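Local atomic coordinates of extracellular solute-binding protein, family 1 (Bifidobacterium longum subsp. infantis ATCC 15697, PDB entry 3QUF), a protein that probably binds a small solute, most likely a sugar, outside the cell membrane and hands it to an ABC transporter for uptake. Residues D113-N119 / L342-Y346; T176-F182 / V237-K241; D206-W212 / Y368-P373. All coordinates share one frame; numbering follows the deposited sequence.

Interaction 1 (D113-N119 / L342-Y346); sequences DGIDDTN and LSSKY. With SO4 (sulfate ion), chain D.
The type I beta turn from Ser343 to Tyr346 docks on the loop 113-119 at Gly114, just past the end of strand 340-341. Gly114 O accepts a hydrogen bond from Ser344 N at 2.9 Å, nearly straight at 163°. The same oxygen is met by the CA-H of Ser343, CA to O 3.3 Å, and a second CA-H...O contact runs the other way, Ile115 CA to Leu342 O 3.5 Å. The backbone angles of Gly114 call for glycine: a CB would jam against the preceding carbonyl O and crowd Ser343 OG. That hydroxyl, anti to its own nitrogen (chi1 174°), accepts from Lys345 N at 3.2 Å, forming an ST turn, and also bonds Asn325. Next to the turn, Ile115 CG1 packs on Ser343 CB, while Leu342 CD2 rests 3.6 Å from Asn119 OD1. A water joins Leu342 O, at 2.7 Å, to Asp116 N. The extended Lys345 brings NZ to a second water that also lies within bonding distance of Asp113 O; Asn325 serves both of these residues as well. Gly114 N also donates to O1 of a sulfate, probably from the crystallisation liquor, at 2.7 Å. Backbone and water bonds thus set the join at Gly114, with Asn325 completing it, while Leu342 probably supplies much of the apolar part.

Interaction 2 (T176-F182 / V237-K241); sequences TAFLEDF and VIPQK
Ile238 packs against two phenylalanines of segment 176-182, one through each branch at CB, and meets each at a ring edge. Its CG1 lies 3.9 Å from Phe178 CD2, the two side chains running side by side and pointing the same way, while its CG2 comes to 3.4 Å from Phe182 CZ, where the side chains cross obliquely. Phe178 CG is anti to the backbone nitrogen (chi1 178°), which sends the ring along Ile238 and on to Phe141, met with the ring planes steeply inclined. Glu180 O lies over the centre of one face of the Phe182 ring. Farther out, Leu179 CD2 touches Pro239 CG at 3.7 Å, its side chain at about a right angle to the proline, and Pro239 CD is only 3.1 Å from Phe178 O. Nearer the polar edge, Val237 O lies in the plane of the Phe178 ring at its edge and is 2.9 Å from a water that can donate to it; that water in turn accepts from Phe178 N at 3.1 Å. At the solvent-exposed end Lys241 and Thr176 reach toward each other tip to tip, NZ donating to OG1 at 3.0 Å. The contact joins strand 176-178, parallel to strand 259-264, to the loop leaving helix 223-234. Its chemistry is that of a hydrophobic core: burial of Ile238 and the two rings probably supplies most of the hold.

Interaction 3 (D206-W212 / Y368-P373); sequences DLDADIW and YWVNWP
The Trp212 indole has Pro373 on one face, with CD 3.4 Å from the centroid of the six-membered ring in a CH-pi contact, and Asp208 O on the opposite face toward the rim. Val370 CG1 meets its edge, 3.9 Å from CH2, and in the ring plane NE1 donates to Asp206 OD1 at 3.0 Å and 159°, on the syn side of the carboxylate. The Tyr368 ring carries Leu207 on a face, CB 3.8 Å from its centroid, and has Asp208 OD2 at its edge. Tyr368 OH donates to that oxygen on its anti side at 2.6 Å and accepts from Asp208 N at 3.2 Å. Asp208 OD1 is taken by Tyr198 and Trp222. A water ties Tyr368 OH and Asp206 OD1 to Asn371 N. Were Trp212 replaced by alanine, Pro373 would probably lose the ring it lies on, and the Asp206 carboxylate, keeping its water but not the indole N-H, would be held less firmly. Segment 368-373 is thus fixed to the turn before helix 209-212 and to Trp212 at the helix's far end by two CH-pi contacts and a hydroxyl bonded to carboxylate, amide and water, a combination that probably sets the ring orientations closely.

How the interactions relate
Interactions 1 and 2 lie on opposite sides of the chain's centre, 36 Å apart between centres. Interaction 3 lies off the line joining them, its centre 20 Å from that of interaction 1 and 26 Å from that of interaction 2. None touches another, though the nearest atoms of interaction 3 come within about 5 Å of interaction 1 and about 7 Å of interaction 2. Strand 367-368 connects interactions 1 and 3: Phe367 packs on Asn119 and Leu342, and Tyr368 follows directly. Toward interaction 2, helix 376-391, which comes after segment 368-373, offers Gln387 and Gln388 to Phe182 O. The sulfate at interaction 1 and an acetic acid about 6 Å from Pro373 probably come from the crystallisation liquor, so neither identifies the natural solute.

Interaction 1 (D113-N119 / L342-Y346)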
loop_
_atom_site.group_PDB
_atom_site.type_symbol
_atom_site.label_atom_id
_atom_site.label_comp_id
_atom_site.label_asym_id
_atom_site.label_seq_id
_atom_site.Cartn_x
_atom_site.Cartn_y
_atom_site.Cartn_z
ATOM N N ASP A 113 14.946 8.802 -12.461
ATOM C CA ASP A 113 14.259 10.028 -12.774
ATOM C C ASP A 113 12.809 9.734 -13.184
ATOM O O ASP A 113 12.497 8.700 -13.806
ATOM C CB ASP A 113 15.025 10.823 -13.835
ATOM C CG ASP A 113 16.343 11.397 -13.316
ATOM O OD1 ASP A 113 16.582 11.490 -12.091
ATOM O OD2 ASP A 113 17.141 11.810 -14.167
ATOM N N GLY A 114 11.896 10.610 -12.752
ATOM C CA GLY A 114 10.480 10.497 -13.103
ATOM C C GLY A 114 9.621 9.944 -11.982
ATOM O O GLY A 114 8.390 9.979 -12.047
ATOM N N ILE A 115 10.272 9.402 -10.944
ATOM C CA ILE A 115 9.577 8.842 -9.805
ATOM C C ILE A 115 9.749 9.781 -8.631
ATOM O O ILE A 115 10.877 10.130 -8.254
ATOM C CB ILE A 115 10.184 7.460 -9.442
ATOM C CG1 ILE A 115 10.110 6.509 -10.638
ATOM C CG2 ILE A 115 9.517 6.861 -8.167
ATOM C CD1 ILE A 115 10.954 5.265 -10.538
ATOM N N ASP A 116 8.644 10.223 -8.050
ATOM C CA ASP A 116 8.735 11.250 -7.005
ATOM C C ASP A 116 9.556 10.747 -5.804
ATOM O O ASP A 116 9.508 9.594 -5.417
ATOM C CB ASP A 116 7.324 11.696 -6.562
ATOM C CG ASP A 116 6.581 12.533 -7.623
ATOM O OD1 ASP A 116 7.201 12.978 -8.629
ATOM O OD2 ASP A 116 5.354 12.778 -7.443
ATOM N N ASP A 117 10.336 11.671 -5.218
ATOM C CA ASP A 117 11.290 11.290 -4.161
ATOM C C ASP A 117 10.651 10.607 -2.934
ATOM O O ASP A 117 11.274 9.765 -2.282
ATOM C CB ASP A 117 12.077 12.510 -3.772
ATOM C CG ASP A 117 13.144 12.877 -4.807
ATOM O OD1 ASP A 117 13.406 12.093 -5.748
ATOM O OD2 ASP A 117 13.764 13.956 -4.641
ATOM N N THR A 118 9.407 10.939 -2.596
ATOM C CA THR A 118 8.724 10.313 -1.472
ATOM C C THR A 118 8.562 8.819 -1.640
ATOM O O THR A 118 8.429 8.081 -0.645
ATOM C CB THR A 118 7.329 10.913 -1.263
ATOM O OG1 THR A 118 6.647 11.029 -2.515
ATOM C CG2 THR A 118 7.446 12.319 -0.648
ATOM N N ASN A 119 8.586 8.351 -2.888
ATOM C CA ASN A 119 8.467 6.909 -3.158
ATOM C C ASN A 119 9.703 6.083 -2.778
ATOM O O ASN A 119 9.661 4.838 -2.783
ATOM C CB ASN A 119 8.103 6.674 -4.604
ATOM C CG ASN A 119 6.763 7.217 -4.938
ATOM O OD1 ASN A 119 5.769 6.909 -4.255
ATOM N ND2 ASN A 119 6.702 8.063 -5.969
ATOM N N LEU A 342 4.250 4.546 -10.800
ATOM C CA LEU A 342 4.826 5.629 -10.010
ATOM C C LEU A 342 5.747 6.579 -10.787
ATOM O O LEU A 342 6.372 7.471 -10.195
ATOM C CB LEU A 342 5.570 5.036 -8.813
ATOM C CG LEU A 342 4.722 4.415 -7.727
ATOM C CD1 LEU A 342 5.666 3.726 -6.702
ATOM C CD2 LEU A 342 3.873 5.505 -6.976
ATOM N N SER A 343 5.851 6.414 -12.093
ATOM C CA SER A 343 6.767 7.185 -12.917
ATOM C C SER A 343 6.016 8.033 -13.919
ATOM O O SER A 343 5.062 7.586 -14.558
ATOM C CB SER A 343 7.713 6.262 -13.665
ATOM O OG SER A 343 8.521 6.996 -14.582
ATOM N N SER A 344 6.470 9.261 -14.085
ATOM C CA SER A 344 5.872 10.165 -15.079
ATOM C C SER A 344 6.148 9.751 -16.521
ATOM O O SER A 344 5.582 10.324 -17.444
ATOM C CB SER A 344 6.367 11.591 -14.848
ATOM O OG SER A 344 7.759 11.662 -15.045
ATOM N N LYS A 345 6.957 8.711 -16.724
ATOM C CA LYS A 345 7.200 8.225 -18.074
ATOM C C LYS A 345 6.033 7.438 -18.632
ATOM O O LYS A 345 5.948 7.257 -19.847
ATOM C CB LYS A 345 8.445 7.372 -18.109
ATOM C CG LYS A 345 9.698 8.114 -17.661
ATOM C CD LYS A 345 10.875 7.234 -17.823
ATOM C CE LYS A 345 12.110 7.836 -17.210
ATOM N NZ LYS A 345 13.294 6.998 -17.548
ATOM N N TYR A 346 5.103 7.013 -17.776
ATOM C CA TYR A 346 3.907 6.354 -18.260
ATOM C C TYR A 346 2.794 6.496 -17.279
ATOM O O TYR A 346 2.978 6.262 -16.114
ATOM C CB TYR A 346 4.166 4.855 -18.469
ATOM C CG TYR A 346 2.913 4.089 -18.820
ATOM C CD1 TYR A 346 2.391 4.117 -20.093
ATOM C CD2 TYR A 346 2.247 3.366 -17.864
ATOM C CE1 TYR A 346 1.218 3.452 -20.406
ATOM C CE2 TYR A 346 1.077 2.671 -18.170
ATOM C CZ TYR A 346 0.580 2.714 -19.449
ATOM O OH TYR A 346 -0.602 2.047 -19.751
HETATM S S SO4 D . 12.548 13.688 -11.586
HETATM O O1 SO4 D . 12.659 12.416 -10.886
HETATM O O2 SO4 D . 12.740 14.775 -10.628
HETATM O O3 SO4 D . 13.568 13.774 -12.633
HETATM O O4 SO4 D . 11.217 13.805 -12.185
HETATM O O HOH W 1 14.688 8.174 -15.616
HETATM O O HOH W 2 5.980 9.752 -8.862
#

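Interaction 2 (T176-F182 / V237-K241)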
loop_
_atom_site.group_PDB
_atom_site.type_symbol
_atom_site.label_atom_id
_atom_site.label_comp_id
_atom_site.label_asym_id
_atom_site.label_seq_id
_atom_site.Cartn_x
_atom_site.Cartn_y
_atom_site.Cartn_z
ATOM N N THR A 176 -27.165 -0.554 6.585
ATOM C CA THR A 176 -25.916 -0.601 7.334
ATOM C C THR A 176 -24.975 0.402 6.686
ATOM O O THR A 176 -24.766 0.340 5.483
ATOM C CB THR A 176 -25.345 -2.015 7.266
ATOM O OG1 THR A 176 -26.306 -2.919 7.852
ATOM C CG2 THR A 176 -24.035 -2.117 7.988
ATOM N N ALA A 177 -24.429 1.326 7.486
ATOM C CA ALA A 177 -23.622 2.406 6.930
ATOM C C ALA A 177 -22.302 1.890 6.392
ATOM O O ALA A 177 -21.897 2.247 5.284
ATOM C CB ALA A 177 -23.382 3.504 7.985
ATOM N N PHE A 178 -21.621 1.066 7.185
ATOM C CA PHE A 178 -20.240 0.702 6.910
ATOM C C PHE A 178 -19.894 -0.630 7.555
ATOM O O PHE A 178 -20.292 -0.926 8.699
ATOM C CB PHE A 178 -19.327 1.808 7.456
ATOM C CG PHE A 178 -17.868 1.528 7.288
ATOM C CD1 PHE A 178 -17.350 1.246 6.028
ATOM C CD2 PHE A 178 -16.994 1.564 8.371
ATOM C CE1 PHE A 178 -15.988 0.993 5.863
ATOM C CE2 PHE A 178 -15.645 1.323 8.219
ATOM C CZ PHE A 178 -15.134 1.035 6.957
ATOM N N LEU A 179 -19.184 -1.453 6.791
ATOM C CA LEU A 179 -18.589 -2.648 7.311
ATOM C C LEU A 179 -17.166 -2.694 6.811
ATOM O O LEU A 179 -16.856 -2.172 5.718
ATOM C CB LEU A 179 -19.323 -3.887 6.818
ATOM C CG LEU A 179 -20.737 -4.118 7.268
ATOM C CD1 LEU A 179 -21.211 -5.384 6.550
ATOM C CD2 LEU A 179 -20.835 -4.263 8.791
ATOM N N GLU A 180 -16.303 -3.330 7.587
ATOM C CA GLU A 180 -14.908 -3.466 7.197
ATOM C C GLU A 180 -14.299 -4.783 7.627
ATOM O O GLU A 180 -14.692 -5.344 8.630
ATOM C CB GLU A 180 -14.129 -2.327 7.787
ATOM C CG GLU A 180 -12.742 -2.163 7.218
ATOM C CD GLU A 180 -12.140 -0.788 7.544
ATOM O OE1 GLU A 180 -12.508 -0.195 8.579
ATOM O OE2 GLU A 180 -11.309 -0.340 6.765
ATOM N N ASP A 181 -13.393 -5.279 6.810
ATOM C CA ASP A 181 -12.615 -6.472 7.126
ATOM C C ASP A 181 -11.496 -6.079 8.127
ATOM O O ASP A 181 -10.576 -5.411 7.741
ATOM C CB ASP A 181 -12.019 -7.028 5.832
ATOM C CG ASP A 181 -11.112 -8.229 6.051
ATOM O OD1 ASP A 181 -11.349 -9.025 7.009
ATOM O OD2 ASP A 181 -10.156 -8.378 5.247
ATOM N N PHE A 182 -11.664 -6.430 9.406
ATOM C CA PHE A 182 -10.638 -6.216 10.458
ATOM C C PHE A 182 -9.722 -7.447 10.720
ATOM O O PHE A 182 -8.914 -7.411 11.650
ATOM C CB PHE A 182 -11.303 -5.864 11.789
ATOM C CG PHE A 182 -12.244 -4.723 11.715
ATOM C CD1 PHE A 182 -11.872 -3.552 11.069
ATOM C CD2 PHE A 182 -13.478 -4.790 12.315
ATOM C CE1 PHE A 182 -12.746 -2.472 11.000
ATOM C CE2 PHE A 182 -14.363 -3.719 12.252
ATOM C CZ PHE A 182 -13.998 -2.562 11.596
ATOM N N VAL A 237 -21.402 3.374 13.798
ATOM C CA VAL A 237 -21.030 3.484 12.363
ATOM C C VAL A 237 -19.989 2.427 11.961
ATOM O O VAL A 237 -20.081 1.862 10.876
ATOM C CB VAL A 237 -20.592 4.931 12.009
ATOM C CG1 VAL A 237 -20.119 5.069 10.527
ATOM C CG2 VAL A 237 -21.755 5.901 12.291
ATOM N N ILE A 238 -19.036 2.124 12.842
ATOM C CA ILE A 238 -18.225 0.911 12.730
ATOM C C ILE A 238 -18.812 -0.125 13.718
ATOM O O ILE A 238 -18.485 -0.093 14.913
ATOM C CB ILE A 238 -16.755 1.143 13.050
ATOM C CG1 ILE A 238 -16.171 2.244 12.148
ATOM C CG2 ILE A 238 -15.992 -0.135 12.830
ATOM C CD1 ILE A 238 -14.717 2.649 12.491
ATOM N N PRO A 239 -19.658 -1.036 13.221
ATOM C CA PRO A 239 -20.531 -1.813 14.138
ATOM C C PRO A 239 -19.870 -3.095 14.658
ATOM O O PRO A 239 -18.965 -3.618 14.015
ATOM C CB PRO A 239 -21.743 -2.095 13.256
ATOM C CG PRO A 239 -21.138 -2.327 11.881
ATOM C CD PRO A 239 -19.976 -1.321 11.803
ATOM N N GLN A 240 -20.304 -3.620 15.823
ATOM C CA GLN A 240 -19.646 -4.828 16.361
ATOM C C GLN A 240 -19.881 -6.011 15.420
ATOM O O GLN A 240 -19.078 -6.925 15.378
ATOM C CB GLN A 240 -20.087 -5.197 17.802
ATOM C CG GLN A 240 -19.631 -4.191 18.884
ATOM C CD GLN A 240 -20.710 -3.159 19.124
ATOM O OE1 GLN A 240 -21.442 -2.805 18.196
ATOM N NE2 GLN A 240 -20.862 -2.711 20.388
ATOM N N LYS A 241 -20.949 -5.958 14.653
ATOM C CA LYS A 241 -21.257 -7.014 13.689
ATOM C C LYS A 241 -20.255 -7.077 12.555
ATOM O O LYS A 241 -20.265 -8.042 11.790
ATOM C CB LYS A 241 -22.677 -6.864 13.127
ATOM C CG LYS A 241 -22.854 -5.811 12.084
ATOM C CD LYS A 241 -24.298 -5.667 11.741
ATOM C CE LYS A 241 -24.526 -4.554 10.774
ATOM N NZ LYS A 241 -25.942 -4.374 10.412
HETATM O O HOH W 3 -22.723 0.902 10.055
#

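Interaction 3 (D206-W212 / Y368-P373)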
loop_
_atom_site.group_PDB
_atom_site.type_symbol
_atom_site.label_atom_id
_atom_site.label_comp_id
_atom_site.label_asym_id
_atom_site.label_seq_id
_atom_site.Cartn_x
_atom_site.Cartn_y
_atom_site.Cartn_z
ATOM N N ASP A 206 6.856 8.373 4.138
ATOM C CA ASP A 206 6.732 7.437 5.233
ATOM C C ASP A 206 6.203 8.180 6.469
ATOM O O ASP A 206 6.978 8.714 7.288
ATOM C CB ASP A 206 8.087 6.781 5.482
ATOM C CG ASP A 206 8.008 5.593 6.451
ATOM O OD1 ASP A 206 6.892 5.212 6.877
ATOM O OD2 ASP A 206 9.087 5.062 6.789
ATOM N N LEU A 207 4.875 8.267 6.571
ATOM C CA LEU A 207 4.211 9.160 7.496
ATOM C C LEU A 207 4.490 8.856 8.958
ATOM O O LEU A 207 4.554 9.767 9.760
ATOM C CB LEU A 207 2.699 9.235 7.228
ATOM C CG LEU A 207 2.267 9.708 5.847
ATOM C CD1 LEU A 207 0.674 9.665 5.794
ATOM C CD2 LEU A 207 2.802 11.144 5.528
ATOM N N ASP A 208 4.705 7.581 9.277
ATOM C CA ASP A 208 4.977 7.137 10.630
ATOM C C ASP A 208 6.471 7.237 11.030
ATOM O O ASP A 208 6.874 6.739 12.081
ATOM C CB ASP A 208 4.477 5.690 10.833
ATOM C CG ASP A 208 3.013 5.613 11.120
ATOM O OD1 ASP A 208 2.598 5.997 12.229
ATOM O OD2 ASP A 208 2.265 5.118 10.252
ATOM N N ALA A 209 7.284 7.929 10.236
ATOM C CA ALA A 209 8.733 7.942 10.508
ATOM C C ALA A 209 9.173 8.444 11.880
ATOM O O ALA A 209 10.252 8.006 12.339
ATOM C CB ALA A 209 9.514 8.661 9.364
ATOM N N ASP A 210 8.432 9.338 12.520
ATOM C CA ASP A 210 8.763 9.790 13.907
ATOM C C ASP A 210 8.739 8.586 14.857
ATOM O O ASP A 210 9.605 8.472 15.741
ATOM C CB ASP A 210 7.807 10.866 14.453
ATOM C CG ASP A 210 8.021 12.250 13.817
ATOM O OD1 ASP A 210 9.070 12.442 13.177
ATOM O OD2 ASP A 210 7.151 13.141 13.985
ATOM N N ILE A 211 7.767 7.691 14.679
ATOM C CA ILE A 211 7.748 6.458 15.471
ATOM C C ILE A 211 8.933 5.566 15.116
ATOM O O ILE A 211 9.648 5.082 16.013
ATOM C CB ILE A 211 6.404 5.726 15.385
ATOM C CG1 ILE A 211 5.320 6.591 16.023
ATOM C CG2 ILE A 211 6.463 4.344 16.093
ATOM C CD1 ILE A 211 3.886 6.102 15.765
ATOM N N TRP A 212 9.194 5.369 13.838
ATOM C CA TRP A 212 10.256 4.438 13.447
ATOM C C TRP A 212 11.603 4.927 13.967
ATOM O O TRP A 212 12.437 4.129 14.379
ATOM C CB TRP A 212 10.345 4.254 11.949
ATOM C CG TRP A 212 9.092 4.016 11.171
ATOM C CD1 TRP A 212 8.879 4.412 9.934
ATOM C CD2 TRP A 212 7.932 3.220 11.548
ATOM N NE1 TRP A 212 7.661 3.999 9.486
ATOM C CE2 TRP A 212 7.058 3.253 10.467
ATOM C CE3 TRP A 212 7.558 2.524 12.706
ATOM C CZ2 TRP A 212 5.820 2.581 10.459
ATOM C CZ3 TRP A 212 6.311 1.883 12.706
ATOM C CH2 TRP A 212 5.482 1.908 11.583
ATOM N N TYR A 368 -1.069 6.207 1.435
ATOM C CA TYR A 368 -0.246 5.699 2.512
ATOM C C TYR A 368 -0.741 4.330 2.957
ATOM O O TYR A 368 -1.909 4.027 2.821
ATOM C CB TYR A 368 -0.250 6.673 3.709
ATOM C CG TYR A 368 0.648 6.255 4.836
ATOM C CD1 TYR A 368 2.016 6.159 4.642
ATOM C CD2 TYR A 368 0.132 5.874 6.095
ATOM C CE1 TYR A 368 2.877 5.769 5.647
ATOM C CE2 TYR A 368 0.962 5.551 7.113
ATOM C CZ TYR A 368 2.358 5.460 6.878
ATOM O OH TYR A 368 3.229 5.079 7.854
ATOM N N TRP A 369 0.179 3.550 3.501
ATOM C CA TRP A 369 -0.103 2.314 4.198
ATOM C C TRP A 369 0.960 2.172 5.296
ATOM O O TRP A 369 2.085 2.635 5.126
ATOM C CB TRP A 369 -0.057 1.122 3.218
ATOM C CG TRP A 369 -0.672 -0.114 3.813
ATOM C CD1 TRP A 369 -0.027 -1.266 4.186
ATOM C CD2 TRP A 369 -2.060 -0.321 4.093
ATOM N NE1 TRP A 369 -0.933 -2.172 4.696
ATOM C CE2 TRP A 369 -2.186 -1.603 4.661
ATOM C CE3 TRP A 369 -3.209 0.475 3.955
ATOM C CZ2 TRP A 369 -3.412 -2.116 5.061
ATOM C CZ3 TRP A 369 -4.405 -0.034 4.349
ATOM C CH2 TRP A 369 -4.502 -1.324 4.906
ATOM N N VAL A 370 0.604 1.568 6.426
ATOM C CA VAL A 370 1.585 1.354 7.501
ATOM C C VAL A 370 2.483 0.156 7.132
ATOM O O VAL A 370 2.062 -1.009 7.241
ATOM C CB VAL A 370 0.944 1.142 8.861
ATOM C CG1 VAL A 370 2.036 0.971 9.946
ATOM C CG2 VAL A 370 0.067 2.400 9.283
ATOM N N ASN A 371 3.696 0.450 6.707
ATOM C CA ASN A 371 4.659 -0.568 6.258
ATOM C C ASN A 371 5.744 -0.664 7.329
ATOM O O ASN A 371 6.792 0.011 7.279
ATOM C CB ASN A 371 5.206 -0.222 4.856
ATOM C CG ASN A 371 4.191 -0.438 3.759
ATOM O OD1 ASN A 371 3.881 0.475 2.956
ATOM N ND2 ASN A 371 3.671 -1.615 3.710
ATOM N N TRP A 372 5.493 -1.466 8.355
ATOM C CA TRP A 372 6.343 -1.495 9.529
ATOM C C TRP A 372 7.790 -1.857 9.140
ATOM O O TRP A 372 7.984 -2.802 8.388
ATOM C CB TRP A 372 5.906 -2.558 10.506
ATOM C CG TRP A 372 4.410 -2.716 10.664
ATOM C CD1 TRP A 372 3.608 -3.526 9.943
ATOM C CD2 TRP A 372 3.568 -2.066 11.620
ATOM N NE1 TRP A 372 2.312 -3.426 10.376
ATOM C CE2 TRP A 372 2.263 -2.541 11.415
ATOM C CE3 TRP A 372 3.795 -1.170 12.661
ATOM C CZ2 TRP A 372 1.194 -2.147 12.208
ATOM C CZ3 TRP A 372 2.720 -0.770 13.432
ATOM C CH2 TRP A 372 1.454 -1.236 13.187
ATOM N N PRO A 373 8.782 -1.127 9.650
ATOM C CA PRO A 373 10.162 -1.488 9.288
ATOM C C PRO A 373 10.789 -2.620 10.057
ATOM O O PRO A 373 11.921 -3.027 9.758
ATOM C CB PRO A 373 10.939 -0.183 9.513
ATOM C CG PRO A 373 10.168 0.527 10.540
ATOM C CD PRO A 373 8.728 0.235 10.195
HETATM O O HOH W 4 4.974 3.190 6.726
#